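PDB 2A6V: Emp46p from Saccharomyces cerevisiae, which acts as a calcium-independent cargo receptor with a carbohydrate recognition domain and is involved in the secretion of glycoproteins. Local coordinates for residues 11-16 / 210-215; 68-73 / 195-200. All coordinates share one frame; numbering follows the deposited sequence. Where two conformers were deposited one is given.

Contact 1 and contact 2 lie side by side in one β-sandwich, their centres about 8 Å apart. They share a sheet, because strands 66-75 and 209-218 are antiparallel neighbours in it. A salt bridge joins Glu211 OE1 to Arg73 NE at 2.8 Å, and Met215 CG lies 3.5 Å from Trp70 CE3, so methionine and tryptophan carry packing from one contact into the other. Contact 2 then crosses the interior to the second sheet, while contact 1 ties the N-terminal loop to the first. Neither is at a potassium site: the side chain of Leu13 is about 9 Å from a potassium ion, that of Trp70 about 13 Å.

Contact 1: 11-16 / 210-215; sequences YSLPNL and FEILKM
Met215 sets its CG anti to the backbone N (chi1 -179°) and then bends at chi2, which lays the thioether against Tyr11 and Ser12, while Leu13 holds its CG beside its own backbone N and sends CD1 back over strand 209-218. The methionine methyl CE comes within 3.3 Å of Tyr11 O, a buried carbonyl for which the model offers no hydrogen-bond partner. An unbranched, flexible side chain suits this place, since it can follow the loop backbone closely. Leu13 CD1 meets Met215 CB at 3.8 Å and also touches CG2 of Ile212, crossing both side chains at about a right angle. Beta-branched Ile212 suits an extended strand, and its CG2 gives leucine an apolar partner.

A single direct hydrogen bond joins the backbones, Leu13 N to Met215 O at 2.9 Å. It is somewhat bent, and the donor stands 34° out of the carbonyl plane. Segment 11-16 is loop, and two waters continue its link to the strand. Water 1 bridges Met215 N and Leu13 O; water 2 accepts from Leu16 N and lies 2.8 Å from Leu213 O. Leu16 CD1 packs against that carbonyl oxygen at 3.4 Å, beside the bridging water.

A classic β bulge interrupts the strand here, two residues, Leu213 and Lys214, standing opposite the single Thr71 of strand 66-75. Strand 209-218 runs between strands 41-43 and 66-75: Leu13 and Leu16 rest on Phe42 from the former, and Met215 packs on Ile68 and Trp70 from the latter. Ser12 O accepts from the indole of Trp29, on edge strand 29-33 of the other sheet, so the loop spans both sheets.

Contact 2: 68-73 / 195-200; sequences IEWTFR and FRIGTS
The two layers of the β-sandwich meet here face to face, strand 66-75 of one sheet over strand 196-202 of the other, their local axes 10.1 Å apart and nearly parallel at 13°. Trp70, large enough to bridge the layers, makes the broadest contact between the segments. Thr199 lies over one face of its six-membered ring, a CH-pi contact with CB 4.0 Å from the centroid. With OG1 anti to the backbone N (chi1 -177°), Thr199 gives that hydroxyl to a hydrogen bond with Ala86 O and presents CG2 to the indole, 3.5 Å from Trp70 CZ3. Threonine thus serves both needs, a polar tie within its sheet and a methyl for the core.

Farther along the ring, Trp70 CZ2 approaches the backbone carbon of Gly198 at 3.7 Å. The buried indole N-H is satisfied by water 3, which accepts from Trp70 NE1 and donates to Gly198 O, each at 2.9 Å. Beyond it Ile68 and Ile197 meet tip to tip, CD1 to CD1 at 4.2 Å, as long aliphatic chains can across such a gap. Facing antiparallel sheets joined by apolar side chains, with no backbone bond between these segments, are the build of a β-sandwich, here the legume-like lectin (concanavalin-type) one.

Contact 1: 11-16 / 210-215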
ATOM      1  N   TYR A  11     -12.536  -8.360  -2.333  1.00 18.40           N
ATOM      2  CA  TYR A  11     -11.567  -7.354  -1.911  1.00 17.47           C
ATOM      3  C   TYR A  11     -10.119  -7.808  -2.128  1.00 16.26           C
ATOM      4  O   TYR A  11      -9.199  -7.362  -1.439  1.00 15.74           O
ATOM      5  CB  TYR A  11     -11.809  -7.039  -0.441  1.00 17.62           C
ATOM      6  CG  TYR A  11     -13.102  -6.288  -0.181  1.00 18.46           C
ATOM      7  CD1 TYR A  11     -13.106  -4.909  -0.088  1.00 18.01           C
ATOM      8  CD2 TYR A  11     -14.305  -6.958  -0.027  1.00 20.06           C
ATOM      9  CE1 TYR A  11     -14.282  -4.194   0.143  1.00 20.87           C
ATOM     10  CE2 TYR A  11     -15.491  -6.257   0.212  1.00 19.90           C
ATOM     11  CZ  TYR A  11     -15.469  -4.883   0.299  1.00 20.61           C
ATOM     12  OH  TYR A  11     -16.654  -4.201   0.546  1.00 23.00           O
ATOM     13  N   SER A  12      -9.911  -8.684  -3.098  1.00 15.45           N
ATOM     14  CA  SER A  12      -8.580  -9.150  -3.487  1.00 15.18           C
ATOM     15  C   SER A  12      -8.331  -8.930  -4.960  1.00 14.79           C
ATOM     16  O   SER A  12      -9.260  -8.650  -5.725  1.00 14.86           O
ATOM     17  CB  SER A  12      -8.413 -10.643  -3.169  1.00 15.53           C
ATOM     18  OG  SER A  12      -8.681 -10.925  -1.807  1.00 14.57           O
ATOM     19  N   LEU A  13      -7.072  -8.968  -5.354  1.00 14.38           N
ATOM     20  CA  LEU A  13      -6.738  -9.066  -6.765  1.00 14.36           C
ATOM     21  C   LEU A  13      -6.916 -10.513  -7.179  1.00 15.31           C
ATOM     22  O   LEU A  13      -6.632 -11.431  -6.411  1.00 15.91           O
ATOM     23  CB  LEU A  13      -5.293  -8.636  -7.040  1.00 14.80           C
ATOM     24  CG  LEU A  13      -5.032  -7.138  -7.110  1.00 14.62           C
ATOM     25  CD1 LEU A  13      -3.523  -6.870  -7.187  1.00 13.73           C
ATOM     26  CD2 LEU A  13      -5.794  -6.463  -8.302  1.00 15.70           C
ATOM     27  N   PRO A  14      -7.346 -10.733  -8.416  1.00 15.99           N
ATOM     28  CA  PRO A  14      -7.383 -12.094  -8.941  1.00 16.86           C
ATOM     29  C   PRO A  14      -5.948 -12.537  -9.177  1.00 17.69           C
ATOM     30  O   PRO A  14      -5.025 -11.708  -9.115  1.00 17.70           O
ATOM     31  CB  PRO A  14      -8.144 -11.930 -10.260  1.00 17.02           C
ATOM     32  CG  PRO A  14      -7.788 -10.586 -10.704  1.00 16.58           C
ATOM     33  CD  PRO A  14      -7.727  -9.737  -9.430  1.00 16.99           C
ATOM     34  N   ASN A  15      -5.738 -13.813  -9.451  1.00 18.71           N
ATOM     35  CA  ASN A  15      -4.402 -14.231  -9.799  1.00 19.85           C
ATOM     36  C   ASN A  15      -4.087 -13.551 -11.123  1.00 19.99           C
ATOM     37  O   ASN A  15      -4.723 -13.800 -12.126  1.00 20.67           O
ATOM     38  CB  ASN A  15      -4.278 -15.747  -9.872  1.00 20.76           C
ATOM     39  CG  ASN A  15      -2.914 -16.167 -10.301  1.00 23.54           C
ATOM     40  OD1 ASN A  15      -2.556 -16.011 -11.467  1.00 28.97           O
ATOM     41  ND2 ASN A  15      -2.110 -16.659  -9.358  1.00 29.85           N
ATOM     42  N   LEU A  16      -3.146 -12.620 -11.101  1.00 19.82           N
ATOM     43  CA  LEU A  16      -2.906 -11.748 -12.237  1.00 20.16           C
ATOM     44  C   LEU A  16      -2.415 -12.467 -13.468  1.00 21.39           C
ATOM     45  O   LEU A  16      -2.723 -12.080 -14.583  1.00 20.78           O
ATOM     46  CB  LEU A  16      -1.905 -10.665 -11.871  1.00 20.09           C
ATOM     47  CG  LEU A  16      -2.366  -9.731 -10.770  1.00 19.62           C
ATOM     48  CD1 LEU A  16      -1.272  -8.743 -10.491  1.00 18.22           C
ATOM     49  CD2 LEU A  16      -3.683  -9.050 -11.125  1.00 19.55           C
ATOM     50  N   PHE A 210       8.152   0.071  -9.639  1.00 11.63           N
ATOM     51  CA  PHE A 210       7.357  -0.408  -8.515  1.00 11.81           C
ATOM     52  C   PHE A 210       6.240  -1.274  -9.040  1.00 11.48           C
ATOM     53  O   PHE A 210       5.458  -0.838  -9.881  1.00 11.68           O
ATOM     54  CB  PHE A 210       6.791   0.766  -7.712  1.00 11.68           C
ATOM     55  CG  PHE A 210       7.849   1.579  -7.006  1.00 11.57           C
ATOM     56  CD1 PHE A 210       8.489   1.070  -5.885  1.00 11.29           C
ATOM     57  CD2 PHE A 210       8.206   2.832  -7.464  1.00 11.98           C
ATOM     58  CE1 PHE A 210       9.435   1.810  -5.206  1.00 11.67           C
ATOM     59  CE2 PHE A 210       9.183   3.575  -6.787  1.00 12.67           C
ATOM     60  CZ  PHE A 210       9.783   3.041  -5.655  1.00 11.48           C
ATOM     61  N   GLU A 211       6.159  -2.494  -8.531  1.00 11.44           N
ATOM     62  CA  GLU A 211       5.298  -3.537  -9.105  1.00 11.48           C
ATOM     63  C   GLU A 211       4.480  -4.239  -8.047  1.00 11.99           C
ATOM     64  O   GLU A 211       4.968  -4.477  -6.943  1.00 12.91           O
ATOM     65  CB  GLU A 211       6.127  -4.551  -9.868  1.00 11.91           C
ATOM     66  CG  GLU A 211       7.099  -3.900 -10.834  1.00 12.28           C
ATOM     67  CD  GLU A 211       7.861  -4.857 -11.718  1.00 12.62           C
ATOM     68  OE1 GLU A 211       7.675  -6.084 -11.583  1.00 14.01           O
ATOM     69  OE2 GLU A 211       8.639  -4.382 -12.563  1.00 15.43           O
ATOM     70  N   ILE A 212       3.239  -4.593  -8.391  1.00 12.06           N
ATOM     71  CA  ILE A 212       2.340  -5.355  -7.526  1.00 11.73           C
ATOM     72  C   ILE A 212       2.084  -6.722  -8.187  1.00 13.30           C
ATOM     73  O   ILE A 212       1.546  -6.785  -9.303  1.00 12.22           O
ATOM     74  CB  ILE A 212       1.015  -4.602  -7.290  1.00 12.46           C
ATOM     75  CG1 ILE A 212       1.272  -3.224  -6.645  1.00 11.95           C
ATOM     76  CG2 ILE A 212       0.083  -5.417  -6.455  1.00 11.45           C
ATOM     77  CD1 ILE A 212       1.862  -3.255  -5.239  1.00 13.87           C
ATOM     78  N   LEU A 213       2.415  -7.799  -7.495  1.00 12.68           N
ATOM     79  CA  LEU A 213       2.266  -9.145  -8.041  1.00 13.07           C
ATOM     80  C   LEU A 213       1.011  -9.841  -7.532  1.00 13.27           C
ATOM     81  O   LEU A 213       0.440 -10.686  -8.234  1.00 14.76           O
ATOM     82  CB  LEU A 213       3.490  -9.999  -7.691  1.00 12.11           C
ATOM     83  CG  LEU A 213       4.693  -9.796  -8.608  1.00 14.01           C
ATOM     84  CD1 LEU A 213       5.281  -8.420  -8.496  1.00 13.98           C
ATOM     85  CD2 LEU A 213       5.697 -10.879  -8.291  1.00 14.59           C
ATOM     86  N   LYS A 214       0.559  -9.505  -6.316  1.00 12.89           N
ATOM     87  CA  LYS A 214      -0.557 -10.184  -5.677  1.00 13.12           C
ATOM     88  C   LYS A 214      -1.123  -9.277  -4.595  1.00 12.13           C
ATOM     89  O   LYS A 214      -0.424  -8.421  -4.030  1.00 12.50           O
ATOM     90  CB  LYS A 214      -0.126 -11.518  -5.084  1.00 14.21           C
ATOM     91  CG  LYS A 214      -1.208 -12.396  -4.527  1.00 18.33           C
ATOM     92  CD  LYS A 214      -0.679 -13.850  -4.218  1.00 23.24           C
ATOM     93  CE  LYS A 214       0.800 -13.927  -3.885  1.00 25.02           C
ATOM     94  NZ  LYS A 214       1.197 -15.305  -3.418  1.00 28.56           N
ATOM     95  N   MET A 215      -2.409  -9.423  -4.351  1.00 12.13           N
ATOM     96  CA  MET A 215      -3.031  -8.801  -3.181  1.00 11.70           C
ATOM     97  C   MET A 215      -4.217  -9.633  -2.722  1.00 12.79           C
ATOM     98  O   MET A 215      -5.060 -10.003  -3.531  1.00 12.71           O
ATOM     99  CB  MET A 215      -3.459  -7.357  -3.466  1.00 12.48           C
ATOM    100  CG  MET A 215      -4.100  -6.630  -2.250  1.00 11.88           C
ATOM    101  SD  MET A 215      -5.854  -7.045  -2.020  1.00 13.49           S
ATOM    102  CE  MET A 215      -6.290  -6.043  -0.648  1.00 14.57           C
TER
HETATM  103  O   HOH W   1      -3.657 -11.554  -6.201  1.00 18.45           O
HETATM  104  O   HOH W   2      -1.762 -12.437  -8.277  1.00 20.51           O

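Contact 2: 68-73 / 195-200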
ATOM      1  N   ILE A  68      -4.461  -8.121   5.398  1.00 15.02           N
ATOM      2  CA  ILE A  68      -4.182  -7.709   4.029  1.00 15.00           C
ATOM      3  C   ILE A  68      -2.753  -8.087   3.721  1.00 14.80           C
ATOM      4  O   ILE A  68      -1.829  -7.764   4.477  1.00 13.82           O
ATOM      5  CB  ILE A  68      -4.368  -6.209   3.845  1.00 14.61           C
ATOM      6  CG1 ILE A  68      -5.842  -5.816   4.072  1.00 15.46           C
ATOM      7  CG2 ILE A  68      -3.891  -5.809   2.454  1.00 16.27           C
ATOM      8  CD1 ILE A  68      -6.060  -4.320   4.152  1.00 16.67           C
ATOM      9  N   GLU A  69      -2.555  -8.752   2.598  1.00 13.93           N
ATOM     10  CA  GLU A  69      -1.245  -9.153   2.143  1.00 13.50           C
ATOM     11  C   GLU A  69      -1.032  -8.575   0.761  1.00 13.93           C
ATOM     12  O   GLU A  69      -1.764  -8.932  -0.164  1.00 13.32           O
ATOM     13  CB  GLU A  69      -1.136 -10.664   2.078  1.00 14.60           C
ATOM     14  CG  GLU A  69      -1.161 -11.346   3.420  1.00 17.89           C
ATOM     15  CD  GLU A  69      -1.112 -12.858   3.303  1.00 22.51           C
ATOM     16  OE1 GLU A  69      -1.411 -13.421   2.215  1.00 24.10           O
ATOM     17  OE2 GLU A  69      -0.785 -13.488   4.327  1.00 25.70           O
ATOM     18  N   TRP A  70      -0.058  -7.687   0.625  1.00 12.47           N
ATOM     19  CA  TRP A  70       0.398  -7.175  -0.661  1.00 12.15           C
ATOM     20  C   TRP A  70       1.733  -7.796  -1.026  1.00 13.19           C
ATOM     21  O   TRP A  70       2.649  -7.783  -0.194  1.00 12.75           O
ATOM     22  CB  TRP A  70       0.606  -5.669  -0.585  1.00 12.11           C
ATOM     23  CG  TRP A  70      -0.626  -4.823  -0.457  1.00 12.15           C
ATOM     24  CD1 TRP A  70      -1.173  -4.332   0.696  1.00 13.73           C
ATOM     25  CD2 TRP A  70      -1.435  -4.331  -1.523  1.00 10.99           C
ATOM     26  NE1 TRP A  70      -2.276  -3.564   0.407  1.00 12.91           N
ATOM     27  CE2 TRP A  70      -2.453  -3.541  -0.954  1.00 12.12           C
ATOM     28  CE3 TRP A  70      -1.397  -4.456  -2.909  1.00 12.90           C
ATOM     29  CZ2 TRP A  70      -3.417  -2.898  -1.720  1.00 12.37           C
ATOM     30  CZ3 TRP A  70      -2.372  -3.833  -3.661  1.00 12.40           C
ATOM     31  CH2 TRP A  70      -3.352  -3.052  -3.073  1.00 11.30           C
ATOM     32  N   THR A  71       1.872  -8.339  -2.239  1.00 12.43           N
ATOM     33  CA  THR A  71       3.119  -8.876  -2.730  1.00 11.86           C
ATOM     34  C   THR A  71       3.604  -7.905  -3.776  1.00 12.25           C
ATOM     35  O   THR A  71       2.886  -7.622  -4.743  1.00 11.21           O
ATOM     36  CB  THR A  71       2.914 -10.264  -3.315  1.00 12.36           C
ATOM     37  OG1 THR A  71       2.436 -11.133  -2.277  1.00 14.41           O
ATOM     38  CG2 THR A  71       4.223 -10.839  -3.827  1.00 13.34           C
ATOM     39  N   PHE A  72       4.813  -7.406  -3.598  1.00 11.80           N
ATOM     40  CA  PHE A  72       5.314  -6.292  -4.391  1.00 11.11           C
ATOM     41  C   PHE A  72       6.809  -6.440  -4.634  1.00 10.86           C
ATOM     42  O   PHE A  72       7.489  -7.229  -3.986  1.00 11.51           O
ATOM     43  CB  PHE A  72       5.045  -4.965  -3.635  1.00 11.20           C
ATOM     44  CG  PHE A  72       5.906  -4.801  -2.416  1.00 11.03           C
ATOM     45  CD1 PHE A  72       7.159  -4.223  -2.510  1.00 10.78           C
ATOM     46  CD2 PHE A  72       5.490  -5.306  -1.192  1.00 12.68           C
ATOM     47  CE1 PHE A  72       7.980  -4.151  -1.406  1.00 12.34           C
ATOM     48  CE2 PHE A  72       6.326  -5.211  -0.085  1.00 12.55           C
ATOM     49  CZ  PHE A  72       7.551  -4.619  -0.211  1.00 12.52           C
ATOM     50  N   ARG A  73       7.337  -5.674  -5.562  1.00 10.89           N
ATOM     51  CA  ARG A  73       8.768  -5.490  -5.654  1.00 11.04           C
ATOM     52  C   ARG A  73       9.113  -4.145  -6.277  1.00 11.72           C
ATOM     53  O   ARG A  73       8.282  -3.504  -6.914  1.00 12.11           O
ATOM     54  CB  ARG A  73       9.428  -6.620  -6.442  1.00 11.55           C
ATOM     55  CG  ARG A  73       9.023  -6.663  -7.902  1.00 12.04           C
ATOM     56  CD  ARG A  73       9.546  -7.900  -8.594  1.00 13.53           C
ATOM     57  NE  ARG A  73       9.076  -7.917  -9.970  1.00 13.55           N
ATOM     58  CZ  ARG A  73       9.149  -8.955 -10.780  1.00 14.89           C
ATOM     59  NH1 ARG A  73       9.738 -10.075 -10.418  1.00 15.78           N
ATOM     60  NH2 ARG A  73       8.652  -8.842 -12.003  1.00 14.62           N
ATOM     61  N   PHE A 195     -13.572   1.771   5.146  1.00 22.19           N
ATOM     62  CA  PHE A 195     -12.364   2.403   4.655  1.00 20.86           C
ATOM     63  C   PHE A 195     -11.976   1.853   3.291  1.00 19.17           C
ATOM     64  O   PHE A 195     -12.440   0.799   2.858  1.00 18.76           O
ATOM     65  CB  PHE A 195     -11.217   2.273   5.668  1.00 20.38           C
ATOM     66  CG  PHE A 195     -10.931   0.862   6.067  1.00 20.23           C
ATOM     67  CD1 PHE A 195     -11.617   0.269   7.127  1.00 22.05           C
ATOM     68  CD2 PHE A 195     -10.010   0.106   5.366  1.00 20.36           C
ATOM     69  CE1 PHE A 195     -11.377  -1.043   7.476  1.00 21.60           C
ATOM     70  CE2 PHE A 195      -9.763  -1.202   5.723  1.00 20.83           C
ATOM     71  CZ  PHE A 195     -10.451  -1.779   6.784  1.00 20.44           C
ATOM     72  N   ARG A 196     -11.129   2.614   2.619  1.00 17.68           N
ATOM     73  CA  ARG A 196     -10.695   2.310   1.276  1.00 17.33           C
ATOM     74  C   ARG A 196      -9.300   1.733   1.346  1.00 16.18           C
ATOM     75  O   ARG A 196      -8.488   2.156   2.174  1.00 16.41           O
ATOM     76  CB  ARG A 196     -10.721   3.573   0.438  1.00 18.37           C
ATOM     77  CG  ARG A 196     -12.161   4.023   0.129  1.00 22.53           C
ATOM     78  CD  ARG A 196     -12.275   5.205  -0.808  1.00 27.58           C
ATOM     79  NE  ARG A 196     -11.207   6.191  -0.621  0.50 28.87           N
ATOM     80  CZ  ARG A 196     -10.163   6.361  -1.451  0.50 29.67           C
ATOM     81  NH1 ARG A 196     -10.018   5.625  -2.554  0.50 28.77           N
ATOM     82  NH2 ARG A 196      -9.252   7.285  -1.180  0.50 30.69           N
ATOM     83  N   ILE A 197      -9.027   0.793   0.450  1.00 13.95           N
ATOM     84  CA  ILE A 197      -7.768   0.052   0.423  1.00 13.74           C
ATOM     85  C   ILE A 197      -7.096   0.237  -0.900  1.00 12.90           C
ATOM     86  O   ILE A 197      -7.719   0.045  -1.949  1.00 13.19           O
ATOM     87  CB  ILE A 197      -8.060  -1.457   0.649  1.00 13.51           C
ATOM     88  CG1 ILE A 197      -8.706  -1.690   2.017  1.00 14.26           C
ATOM     89  CG2 ILE A 197      -6.822  -2.294   0.443  1.00 14.62           C
ATOM     90  CD1 ILE A 197      -9.437  -2.967   2.097  1.00 15.93           C
ATOM     91  N   GLY A 198      -5.815   0.602  -0.899  1.00 12.02           N
ATOM     92  CA  GLY A 198      -5.098   0.724  -2.150  1.00 12.26           C
ATOM     93  C   GLY A 198      -3.596   0.824  -2.001  1.00 11.71           C
ATOM     94  O   GLY A 198      -3.042   0.728  -0.897  1.00 12.33           O
ATOM     95  N   THR A 199      -2.938   1.011  -3.128  1.00 10.69           N
ATOM     96  CA  THR A 199      -1.501   1.206  -3.205  1.00 10.26           C
ATOM     97  C   THR A 199      -1.207   2.204  -4.311  1.00 11.56           C
ATOM     98  O   THR A 199      -1.974   2.335  -5.282  1.00 11.45           O
ATOM     99  CB  THR A 199      -0.793  -0.152  -3.465  1.00 11.11           C
ATOM    100  OG1 THR A 199       0.617   0.040  -3.464  1.00 10.71           O
ATOM    101  CG2 THR A 199      -1.150  -0.743  -4.843  1.00 12.04           C
ATOM    102  N   SER A 200      -0.100   2.908  -4.182  1.00 11.42           N
ATOM    103  CA  SER A 200       0.353   3.820  -5.205  1.00 11.36           C
ATOM    104  C   SER A 200       1.841   3.982  -5.182  1.00 11.35           C
ATOM    105  O   SER A 200       2.482   3.690  -4.176  1.00 10.84           O
ATOM    106  CB  SER A 200      -0.309   5.176  -5.034  1.00 11.56           C
ATOM    107  OG  SER A 200       0.152   5.797  -3.841  1.00 12.04           O
TER
HETATM  108  O   HOH W   3      -3.426  -1.073   1.360  1.00 13.59           O